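Local coordinates for protein glucokinase (Streptomyces griseus, PDB 3VGL) that probably catalyses the ATP-dependent phosphorylation of D-glucose to glucose 6-phosphate, and binds glucose, an ATP analogue, zinc and sodium as a ROK-family kinase, at residues Ile5-Gly10 with Ile14-Val19; Lys91-Gln94 with Pro99-Val102; Arg182-Tyr187 with Lys216-Ala221; Lys189-Ala194 with Phe233-Arg238. All coordinates share one frame; numbering follows the deposited sequence.

Contact 1 of 4, residues Ile5-Gly10 with Ile14-Val19. With ANP (phosphoaminophosphonic acid-adenylate ester), chain E.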
# COMPACT_ATOMS: atom_id res chain seq x y z
N ILE A 5 -42.01 0.74 -16.05
CA ILE A 5 -40.94 -0.16 -16.42
C ILE A 5 -39.67 0.31 -15.74
O ILE A 5 -39.40 1.50 -15.71
CB ILE A 5 -40.73 -0.17 -17.96
CG1 ILE A 5 -41.81 -1.01 -18.64
CG2 ILE A 5 -39.32 -0.68 -18.33
CD1 ILE A 5 -41.37 -2.42 -19.01
N GLY A 6 -38.92 -0.63 -15.17
CA GLY A 6 -37.54 -0.33 -14.72
C GLY A 6 -36.56 -0.97 -15.69
O GLY A 6 -36.77 -2.10 -16.14
N VAL A 7 -35.47 -0.26 -16.02
CA VAL A 7 -34.41 -0.79 -16.88
C VAL A 7 -33.07 -0.59 -16.18
O VAL A 7 -32.68 0.55 -15.91
CB VAL A 7 -34.33 -0.05 -18.26
CG1 VAL A 7 -33.34 -0.76 -19.21
CG2 VAL A 7 -35.71 0.04 -18.91
N ASP A 8 -32.38 -1.69 -15.87
CA ASP A 8 -31.07 -1.59 -15.21
C ASP A 8 -30.03 -1.81 -16.28
O ASP A 8 -29.99 -2.87 -16.92
CB ASP A 8 -30.98 -2.67 -14.11
CG ASP A 8 -29.68 -2.59 -13.30
OD1 ASP A 8 -28.58 -2.51 -13.90
OD2 ASP A 8 -29.77 -2.61 -12.05
N ILE A 9 -29.21 -0.78 -16.53
CA ILE A 9 -28.15 -0.88 -17.53
C ILE A 9 -26.81 -0.97 -16.84
O ILE A 9 -26.30 0.03 -16.30
CB ILE A 9 -28.13 0.30 -18.50
CG1 ILE A 9 -29.49 0.41 -19.19
CG2 ILE A 9 -27.04 0.09 -19.57
CD1 ILE A 9 -29.90 1.84 -19.44
N GLY A 10 -26.24 -2.17 -16.86
CA GLY A 10 -24.94 -2.40 -16.22
C GLY A 10 -23.84 -2.56 -17.26
O GLY A 10 -24.09 -2.56 -18.46
N ILE A 14 -28.18 -5.67 -19.56
CA ILE A 14 -29.36 -4.83 -19.43
C ILE A 14 -30.53 -5.70 -19.00
O ILE A 14 -30.75 -6.78 -19.56
CB ILE A 14 -29.68 -4.11 -20.78
CG1 ILE A 14 -28.59 -3.08 -21.10
CG2 ILE A 14 -31.07 -3.47 -20.73
CD1 ILE A 14 -28.63 -2.56 -22.54
N ALA A 15 -31.26 -5.26 -17.98
CA ALA A 15 -32.45 -5.98 -17.52
C ALA A 15 -33.60 -5.01 -17.34
O ALA A 15 -33.45 -3.95 -16.76
CB ALA A 15 -32.18 -6.70 -16.23
N ALA A 16 -34.78 -5.41 -17.83
CA ALA A 16 -35.95 -4.57 -17.68
C ALA A 16 -37.13 -5.39 -17.21
O ALA A 16 -37.18 -6.61 -17.40
CB ALA A 16 -36.27 -3.85 -18.98
N GLY A 17 -38.06 -4.71 -16.57
CA GLY A 17 -39.30 -5.35 -16.18
C GLY A 17 -40.37 -4.38 -15.82
O GLY A 17 -40.10 -3.25 -15.42
N VAL A 18 -41.62 -4.82 -15.96
CA VAL A 18 -42.76 -4.07 -15.48
C VAL A 18 -42.87 -4.32 -13.98
O VAL A 18 -42.72 -5.46 -13.53
CB VAL A 18 -44.06 -4.51 -16.22
CG1 VAL A 18 -45.30 -4.01 -15.51
CG2 VAL A 18 -44.00 -4.00 -17.68
N VAL A 19 -43.06 -3.25 -13.23
CA VAL A 19 -43.09 -3.33 -11.78
C VAL A 19 -44.33 -2.62 -11.28
O VAL A 19 -44.64 -1.49 -11.72
CB VAL A 19 -41.83 -2.67 -11.15
CG1 VAL A 19 -41.87 -2.77 -9.63
CG2 VAL A 19 -40.54 -3.30 -11.71
PB ANP E . -23.97 -5.75 -14.41
O1B ANP E . -22.71 -5.18 -13.74
O2B ANP E . -23.99 -5.68 -15.91
N3B ANP E . -25.35 -4.91 -13.83
PA ANP E . -23.88 -8.13 -12.72
O1A ANP E . -24.47 -9.52 -12.95
O2A ANP E . -24.35 -7.31 -11.55
O3A ANP E . -24.06 -7.32 -14.10
O5' ANP E . -22.28 -8.22 -12.61
C5' ANP E . -21.50 -8.92 -13.59
C4' ANP E . -20.22 -9.41 -12.95
O4' ANP E . -20.52 -10.15 -11.76
C3' ANP E . -19.50 -10.35 -13.88
O3' ANP E . -18.11 -10.29 -13.54
C2' ANP E . -20.07 -11.68 -13.46
O2' ANP E . -19.20 -12.76 -13.77
C1' ANP E . -20.26 -11.54 -11.96
N9 ANP E . -21.48 -12.24 -11.50
C8 ANP E . -22.76 -11.96 -11.81
N7 ANP E . -23.61 -12.84 -11.18
C5 ANP E . -22.83 -13.66 -10.46
C6 ANP E . -23.03 -14.83 -9.56
N6 ANP E . -24.28 -15.30 -9.29
N1 ANP E . -21.93 -15.39 -9.00
C2 ANP E . -20.67 -14.96 -9.24
N3 ANP E . -20.41 -13.91 -10.06
C4 ANP E . -21.43 -13.27 -10.66
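The carbonyl oxygen Ala15 O takes Asp8 N at 2.7 Å in a nearly straight bond (168°) and also a CA-H...O contact from Val7, whose CA is 3.3 Å from Ala15 O. Ala15 N returns a bond to Asp8 O, and Gly6 and Gly17 form the other hydrogen-bonded pair, Gly6 N reaching Gly17 O at 2.9 Å. Together these make an antiparallel hairpin, the first of the actin-like ATPase fold. The non-hydrogen-bonded pairs Ile5/Val18, Val7/Ala16 and Ile9/Ile14 put their side chains on one face, which is packed against helix 37-52. There Val7 CG1 meets Ile14 CG2 at 3.8 Å, while Ile9 and Ile14 lie side by side. At the Ile5/Val18 end of the hairpin Ile5 brings CD1 to 3.3 Å from Val18 CG2; chi2 of Ile5 (-100°) is away from a staggered value, so this closeness may reflect strain or be doubtful. An alanine in place of Ile5 would probably open a gap beside Val18 and leave Ala51 and Val57 with less to pack against. On the other face Gly6 and Gly17 have no side chains, and Asp8 points there with CG anti to the backbone N (chi1 -176°), which puts OD1 4.0 Å from ANP N3B. Where the strand ends, Gly10 has no side chain to run into ANP N3B, and Gly10 C is 3.4 Å from ANP O2B. Paired amides over an apolar, buried face thus fix the backbone that leads into the phosphate-binding turn.

Contact 2 of 4, residues Lys91-Gln94 with Pro99-Val102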
# COMPACT_ATOMS: atom_id res chain seq x y z
N LYS A 91 -32.88 11.07 -25.09
CA LYS A 91 -32.80 10.09 -26.17
C LYS A 91 -33.84 8.98 -26.05
O LYS A 91 -34.46 8.59 -27.04
CB LYS A 91 -31.39 9.49 -26.26
CG LYS A 91 -30.37 10.41 -26.90
CD LYS A 91 -29.03 9.72 -27.03
CE LYS A 91 -28.14 10.41 -28.06
NZ LYS A 91 -27.77 11.77 -27.63
N VAL A 92 -34.05 8.48 -24.84
CA VAL A 92 -35.03 7.42 -24.63
C VAL A 92 -36.47 7.97 -24.70
O VAL A 92 -37.36 7.29 -25.21
CB VAL A 92 -34.75 6.66 -23.31
CG1 VAL A 92 -35.83 5.60 -23.05
CG2 VAL A 92 -33.36 6.02 -23.38
N GLU A 93 -36.69 9.18 -24.19
CA GLU A 93 -38.03 9.78 -24.22
C GLU A 93 -38.51 9.96 -25.64
O GLU A 93 -39.65 9.64 -25.97
CB GLU A 93 -38.09 11.11 -23.47
CG GLU A 93 -38.34 10.93 -22.00
CD GLU A 93 -38.57 12.22 -21.23
OE1 GLU A 93 -38.34 13.32 -21.78
OE2 GLU A 93 -38.97 12.11 -20.06
N GLN A 94 -37.62 10.45 -26.50
CA GLN A 94 -38.03 10.72 -27.87
C GLN A 94 -38.31 9.42 -28.64
O GLN A 94 -39.12 9.42 -29.57
CB GLN A 94 -37.04 11.67 -28.55
CG GLN A 94 -35.87 11.02 -29.23
CD GLN A 94 -36.09 10.76 -30.73
OE1 GLN A 94 -35.21 10.25 -31.41
NE2 GLN A 94 -37.28 11.11 -31.23
N PRO A 99 -42.59 9.25 -20.33
CA PRO A 99 -41.68 9.97 -19.44
C PRO A 99 -40.60 9.03 -18.90
O PRO A 99 -40.89 7.86 -18.61
CB PRO A 99 -42.59 10.42 -18.29
CG PRO A 99 -43.97 10.33 -18.80
CD PRO A 99 -43.97 9.23 -19.81
N VAL A 100 -39.39 9.56 -18.78
CA VAL A 100 -38.22 8.79 -18.31
C VAL A 100 -37.53 9.56 -17.20
O VAL A 100 -37.43 10.79 -17.24
CB VAL A 100 -37.23 8.53 -19.49
CG1 VAL A 100 -35.91 7.84 -19.01
CG2 VAL A 100 -37.90 7.73 -20.62
N VAL A 101 -37.08 8.83 -16.18
CA VAL A 101 -36.19 9.39 -15.16
C VAL A 101 -34.94 8.53 -15.24
O VAL A 101 -35.06 7.34 -15.45
CB VAL A 101 -36.80 9.35 -13.75
CG1 VAL A 101 -37.08 7.92 -13.31
CG2 VAL A 101 -35.89 10.05 -12.74
N VAL A 102 -33.77 9.15 -15.11
CA VAL A 102 -32.52 8.40 -15.11
C VAL A 102 -31.89 8.52 -13.73
O VAL A 102 -31.68 9.62 -13.22
CB VAL A 102 -31.53 8.92 -16.19
CG1 VAL A 102 -30.16 8.25 -16.07
CG2 VAL A 102 -32.11 8.70 -17.58
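Helix residue Glu93 and strand residue Val100 bring their backbones within 6.0 Å, CA to CA, so that the helix turn lies alongside the start of the strand. The polar link is one hydrogen bond: Val100 N donates to Glu93 OE2 at 2.9 Å (160°), and OE2 accepts through its lone pair anti to the other carboxylate oxygen. The Glu93 chain, extended beyond CG, runs past Val100 in the opposite direction. On the way its CG lies 3.5 Å from Val100 CG2, so aliphatic and polar parts of one side chain both touch the same residue. Val100 CG2 also meets Val92 CG1 at 3.8 Å, the two valines crossing at about a right angle. An alanine at Glu93 would probably leave the amide of Val100 without this acceptor and expose the flank of its side chain. On this strand, outermost in the sheet within the chain, Pro99 and Val101 bond through their backbones to Val60 on strand 57-64, while the Val100 amide is taken by Glu93. Val92 and Val100 both touch Ile62 of strand 57-64, and Val92 reaches on to Ile44 of helix 37-52.

Contact 3 of 4, residues Arg182-Tyr187 with Lys216-Ala221. With ANP (phosphoaminophosphonic acid-adenylate ester), chain E.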
# COMPACT_ATOMS: atom_id res chain seq x y z
N ARG A 182 -16.14 -8.72 -11.23
CA ARG A 182 -14.94 -8.83 -12.06
C ARG A 182 -13.72 -9.19 -11.24
O ARG A 182 -12.91 -9.99 -11.71
CB ARG A 182 -14.67 -7.57 -12.89
CG ARG A 182 -15.53 -7.46 -14.09
CD ARG A 182 -15.02 -6.37 -15.02
NE ARG A 182 -15.81 -6.40 -16.25
CZ ARG A 182 -15.81 -5.44 -17.16
NH1 ARG A 182 -16.56 -5.56 -18.25
NH2 ARG A 182 -15.05 -4.37 -16.98
N ALA A 183 -13.59 -8.62 -10.03
CA ALA A 183 -12.49 -8.95 -9.13
C ALA A 183 -12.59 -10.41 -8.70
O ALA A 183 -11.59 -11.12 -8.69
CB ALA A 183 -12.45 -8.03 -7.90
N LEU A 184 -13.80 -10.86 -8.35
CA LEU A 184 -14.00 -12.28 -8.04
C LEU A 184 -13.46 -13.20 -9.15
O LEU A 184 -12.73 -14.16 -8.87
CB LEU A 184 -15.48 -12.57 -7.78
CG LEU A 184 -15.81 -14.04 -7.43
CD1 LEU A 184 -15.26 -14.39 -6.04
CD2 LEU A 184 -17.31 -14.17 -7.49
N VAL A 185 -13.84 -12.90 -10.40
CA VAL A 185 -13.38 -13.68 -11.54
C VAL A 185 -11.86 -13.63 -11.64
O VAL A 185 -11.20 -14.65 -11.87
CB VAL A 185 -14.06 -13.21 -12.83
CG1 VAL A 185 -13.43 -13.87 -14.06
CG2 VAL A 185 -15.54 -13.52 -12.75
N ARG A 186 -11.29 -12.44 -11.44
CA ARG A 186 -9.85 -12.29 -11.44
C ARG A 186 -9.17 -13.17 -10.39
O ARG A 186 -8.17 -13.84 -10.69
CB ARG A 186 -9.41 -10.84 -11.32
CG ARG A 186 -8.10 -10.62 -12.05
CD ARG A 186 -7.60 -9.22 -11.90
NE ARG A 186 -6.81 -9.19 -10.69
CZ ARG A 186 -7.18 -8.62 -9.57
NH1 ARG A 186 -8.33 -7.95 -9.51
NH2 ARG A 186 -6.36 -8.69 -8.53
N TYR A 187 -9.73 -13.20 -9.18
CA TYR A 187 -9.16 -13.97 -8.08
C TYR A 187 -9.18 -15.44 -8.41
O TYR A 187 -8.22 -16.16 -8.14
CB TYR A 187 -9.92 -13.73 -6.78
CG TYR A 187 -9.81 -12.29 -6.29
CD1 TYR A 187 -8.63 -11.55 -6.48
CD2 TYR A 187 -10.88 -11.69 -5.64
CE1 TYR A 187 -8.53 -10.24 -6.03
CE2 TYR A 187 -10.79 -10.37 -5.20
CZ TYR A 187 -9.62 -9.66 -5.38
OH TYR A 187 -9.55 -8.37 -4.95
N LYS A 216 -20.58 -17.13 -12.42
CA LYS A 216 -21.55 -18.11 -11.93
C LYS A 216 -20.92 -19.48 -11.66
O LYS A 216 -21.34 -20.18 -10.73
CB LYS A 216 -22.76 -18.19 -12.86
CG LYS A 216 -23.67 -16.96 -12.70
CD LYS A 216 -24.79 -16.85 -13.74
CE LYS A 216 -25.48 -15.48 -13.61
NZ LYS A 216 -26.75 -15.41 -14.40
N HIS A 217 -19.89 -19.84 -12.42
CA HIS A 217 -19.16 -21.10 -12.17
C HIS A 217 -18.50 -21.05 -10.79
O HIS A 217 -18.51 -22.03 -10.06
CB HIS A 217 -18.05 -21.33 -13.19
CG HIS A 217 -18.51 -21.37 -14.61
ND1 HIS A 217 -17.64 -21.22 -15.67
CD2 HIS A 217 -19.74 -21.55 -15.16
CE1 HIS A 217 -18.31 -21.30 -16.80
NE2 HIS A 217 -19.59 -21.49 -16.52
N ILE A 218 -17.91 -19.90 -10.45
CA ILE A 218 -17.21 -19.76 -9.17
C ILE A 218 -18.18 -19.98 -8.01
O ILE A 218 -17.85 -20.67 -7.04
CB ILE A 218 -16.52 -18.37 -9.06
CG1 ILE A 218 -15.56 -18.15 -10.23
CG2 ILE A 218 -15.77 -18.21 -7.71
CD1 ILE A 218 -15.12 -16.69 -10.41
N SER A 219 -19.38 -19.42 -8.13
CA SER A 219 -20.41 -19.56 -7.11
C SER A 219 -20.83 -21.02 -6.94
O SER A 219 -20.78 -21.56 -5.83
CB SER A 219 -21.62 -18.70 -7.46
OG SER A 219 -21.30 -17.31 -7.31
N GLU A 220 -21.20 -21.66 -8.05
CA GLU A 220 -21.61 -23.06 -8.01
C GLU A 220 -20.48 -23.96 -7.47
O GLU A 220 -20.73 -24.83 -6.63
CB GLU A 220 -22.09 -23.54 -9.39
CG GLU A 220 -22.65 -24.98 -9.43
CD GLU A 220 -23.59 -25.32 -8.26
OE1 GLU A 220 -24.35 -24.45 -7.79
OE2 GLU A 220 -23.58 -26.50 -7.82
N ALA A 221 -19.26 -23.75 -7.97
CA ALA A 221 -18.11 -24.51 -7.49
C ALA A 221 -17.86 -24.33 -5.99
O ALA A 221 -17.60 -25.30 -5.29
CB ALA A 221 -16.87 -24.18 -8.30
PB ANP E . -23.97 -5.75 -14.41
O1B ANP E . -22.71 -5.18 -13.74
O2B ANP E . -23.99 -5.68 -15.91
N3B ANP E . -25.35 -4.91 -13.83
PA ANP E . -23.88 -8.13 -12.72
O1A ANP E . -24.47 -9.52 -12.95
O2A ANP E . -24.35 -7.31 -11.55
O3A ANP E . -24.06 -7.32 -14.10
O5' ANP E . -22.28 -8.22 -12.61
C5' ANP E . -21.50 -8.92 -13.59
C4' ANP E . -20.22 -9.41 -12.95
O4' ANP E . -20.52 -10.15 -11.76
C3' ANP E . -19.50 -10.35 -13.88
O3' ANP E . -18.11 -10.29 -13.54
C2' ANP E . -20.07 -11.68 -13.46
O2' ANP E . -19.20 -12.76 -13.77
C1' ANP E . -20.26 -11.54 -11.96
N9 ANP E . -21.48 -12.24 -11.50
C8 ANP E . -22.76 -11.96 -11.81
N7 ANP E . -23.61 -12.84 -11.18
C5 ANP E . -22.83 -13.66 -10.46
C6 ANP E . -23.03 -14.83 -9.56
N6 ANP E . -24.28 -15.30 -9.29
N1 ANP E . -21.93 -15.39 -9.00
C2 ANP E . -20.67 -14.96 -9.24
N3 ANP E . -20.41 -13.91 -10.06
C4 ANP E . -21.43 -13.27 -10.66
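Ile218 of helix 215-223 packs against Leu184 and Val185 of helix 181-194, and this helix pair walls the adenosine pocket in the nucleotide-binding part of the actin-like ATPase fold. The tight part is van der Waals packing without a hydrogen bond between the helices. Ile218 CD1 lies 3.7 Å from Val185 CA and also touches Leu184 O, so the methyl presses on the turn of the opposite helix itself. Its side chain, with CD1 anti to CA (chi2 165°), meets Leu184 tip to tip, with Leu184 CG 4.0 Å from Ile218 CD1, and crosses Val185 at about a right angle. Phe233 of helix 227-251 and Leu202 of helix 200-204 press on Ile218 from outside the pair. Toward the nucleotide the packing thins out. Val185 CG2 belongs to both sides, at 4.0 Å from Ile218 CD1 and 3.9 Å from ANP O2'. Leu184 CD2 brushes the adenine at ANP C2, 3.9 Å away. Exposed to solvent, Lys216 runs out as an extended chain beside the base, its CG 3.8 Å from ANP N6. Arg182, exposed on the ribose side, lies with CG 3.9 Å from ANP O3'. The polar contact with the base comes from the second helix alone within this pair: Ser219, its hydroxyl beside the backbone N (chi1 -70°), donates from OG to ANP N1 at 2.6 Å.

Contact 4 of 4, residues Lys189-Ala194 with Phe233-Arg238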
# COMPACT_ATOMS: atom_id res chain seq x y z
N LYS A 189 -9.34 -16.87 -11.45
CA LYS A 189 -8.43 -17.18 -12.55
C LYS A 189 -6.97 -17.21 -12.10
O LYS A 189 -6.22 -18.08 -12.54
CB LYS A 189 -8.62 -16.23 -13.74
CG LYS A 189 -9.94 -16.46 -14.48
CD LYS A 189 -10.10 -15.53 -15.68
CE LYS A 189 -11.38 -15.88 -16.44
NZ LYS A 189 -11.58 -15.06 -17.67
N GLN A 190 -6.59 -16.27 -11.23
CA GLN A 190 -5.26 -16.28 -10.59
C GLN A 190 -5.02 -17.61 -9.88
O GLN A 190 -3.96 -18.23 -10.05
CB GLN A 190 -5.11 -15.15 -9.56
CG GLN A 190 -4.89 -13.74 -10.11
CD GLN A 190 -4.73 -12.65 -9.01
OE1 GLN A 190 -5.13 -12.83 -7.85
NE2 GLN A 190 -4.18 -11.50 -9.40
N ARG A 191 -5.99 -18.05 -9.09
CA ARG A 191 -5.83 -19.22 -8.24
C ARG A 191 -5.91 -20.52 -9.02
O ARG A 191 -5.19 -21.48 -8.73
CB ARG A 191 -6.82 -19.19 -7.07
CG ARG A 191 -6.46 -18.13 -6.03
CD ARG A 191 -7.65 -17.61 -5.24
NE ARG A 191 -7.24 -16.58 -4.26
CZ ARG A 191 -6.82 -15.36 -4.60
NH1 ARG A 191 -6.75 -14.99 -5.87
NH2 ARG A 191 -6.44 -14.49 -3.66
N ALA A 192 -6.79 -20.55 -10.02
CA ALA A 192 -6.90 -21.75 -10.87
C ALA A 192 -5.66 -21.91 -11.75
O ALA A 192 -5.24 -23.05 -12.04
CB ALA A 192 -8.16 -21.70 -11.72
N ASN A 193 -5.07 -20.79 -12.17
CA ASN A 193 -3.82 -20.85 -12.92
C ASN A 193 -2.65 -21.34 -12.07
O ASN A 193 -1.82 -22.12 -12.55
CB ASN A 193 -3.48 -19.51 -13.57
CG ASN A 193 -2.18 -19.58 -14.35
OD1 ASN A 193 -2.10 -20.26 -15.38
ND2 ASN A 193 -1.14 -18.92 -13.84
N ALA A 194 -2.59 -20.90 -10.82
CA ALA A 194 -1.52 -21.31 -9.90
C ALA A 194 -1.65 -22.78 -9.46
O ALA A 194 -0.66 -23.53 -9.46
CB ALA A 194 -1.48 -20.41 -8.70
N PHE A 233 -13.77 -16.35 -3.04
CA PHE A 233 -14.76 -15.67 -2.23
C PHE A 233 -14.15 -15.08 -0.98
O PHE A 233 -14.54 -13.97 -0.58
CB PHE A 233 -15.95 -16.59 -1.90
CG PHE A 233 -17.00 -16.60 -2.97
CD1 PHE A 233 -17.11 -17.68 -3.83
CD2 PHE A 233 -17.84 -15.50 -3.16
CE1 PHE A 233 -18.07 -17.70 -4.84
CE2 PHE A 233 -18.82 -15.51 -4.18
CZ PHE A 233 -18.92 -16.62 -5.03
N ARG A 234 -13.19 -15.79 -0.37
CA ARG A 234 -12.45 -15.26 0.80
C ARG A 234 -11.74 -13.95 0.47
O ARG A 234 -11.79 -12.98 1.24
CB ARG A 234 -11.46 -16.29 1.38
CG ARG A 234 -10.67 -15.76 2.57
CD ARG A 234 -9.81 -16.83 3.24
NE ARG A 234 -9.83 -16.66 4.70
CZ ARG A 234 -10.72 -17.22 5.52
NH1 ARG A 234 -10.65 -16.99 6.83
NH2 ARG A 234 -11.68 -18.01 5.05
N GLU A 235 -11.08 -13.92 -0.70
CA GLU A 235 -10.35 -12.72 -1.11
C GLU A 235 -11.32 -11.58 -1.41
O GLU A 235 -11.08 -10.43 -1.02
CB GLU A 235 -9.42 -13.02 -2.31
CG GLU A 235 -8.57 -11.84 -2.78
CD GLU A 235 -7.44 -11.47 -1.85
OE1 GLU A 235 -7.12 -12.25 -0.93
OE2 GLU A 235 -6.86 -10.37 -2.04
N LEU A 236 -12.42 -11.89 -2.11
CA LEU A 236 -13.46 -10.87 -2.36
C LEU A 236 -13.97 -10.28 -1.05
O LEU A 236 -14.08 -9.06 -0.91
CB LEU A 236 -14.63 -11.45 -3.17
CG LEU A 236 -15.88 -10.59 -3.28
CD1 LEU A 236 -15.61 -9.30 -4.06
CD2 LEU A 236 -17.00 -11.40 -3.94
N ALA A 237 -14.22 -11.15 -0.08
CA ALA A 237 -14.73 -10.74 1.23
C ALA A 237 -13.74 -9.92 2.04
O ALA A 237 -14.15 -9.02 2.76
CB ALA A 237 -15.17 -11.97 2.03
N ARG A 238 -12.44 -10.20 1.91
CA ARG A 238 -11.39 -9.40 2.54
C ARG A 238 -11.57 -7.93 2.19
O ARG A 238 -11.61 -7.05 3.05
CB ARG A 238 -10.01 -9.91 2.07
CG ARG A 238 -8.80 -9.00 2.36
CD ARG A 238 -7.57 -9.51 1.54
NE ARG A 238 -6.40 -8.65 1.67
CZ ARG A 238 -5.30 -8.72 0.91
NH1 ARG A 238 -5.18 -9.63 -0.06
NH2 ARG A 238 -4.29 -7.88 1.13
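Helix 181-194 meets Glu235 of helix 227-251 through Arg191, and the residue before it, Gln190, already has a hold on that arginine: Gln190 OE1 takes a weak bond from Arg191 NH1 at 3.3 Å. Arg191 then makes the contact. Its chain is extended from CG to NE, and the two side chains cross at about a right angle, the guanidinium and carboxylate planes 37° apart. Arg191 NH2 lies 3.5 Å from Glu235 CG and 3.6 Å from Glu235 OE1, so it rests against the aliphatic part of the glutamate as well as facing its charge. This long salt bridge is weaker than the pairing of Arg191 NE with Asp231. The bridge belongs to a surface salt-bridge network between the two helices: Glu235, bent at chi2 (72°), turns its carboxylate to Arg238 NH1, with Glu235 OE2 2.7 Å away, and OE2 also accepts Trp239 NE1. The carboxylate thus lies between two arginines, Arg191 NH2 and Arg238 NH1 staying 6.2 Å apart. Arg238 in turn uses NH2 to pair with Asp163 of the second subunit.

How the contacts relate
From the N terminus, contact 1 closes the opening hairpin across only three intervening residues, and contact 2 follows it in series, with four residues between its segments, at the turn from helix 88-96 into strand 100-104. Both serve the same five-stranded mixed sheet, their centres about 13 Å apart. The chain then passes through three strands of the second five-stranded sheet before helix 181-194, which both remaining contacts share. Contacts 3 and 4 close longer loops, of 28 and 38 residues, and cross in sequence, tying that helix first to helix 215-223 and then to helix 227-251. They touch directly, as Ser219 OG meets Phe233 CZ at 3.4 Å. Contacts 1 and 3 both touch the nucleotide, at its phosphate and adenosine ends.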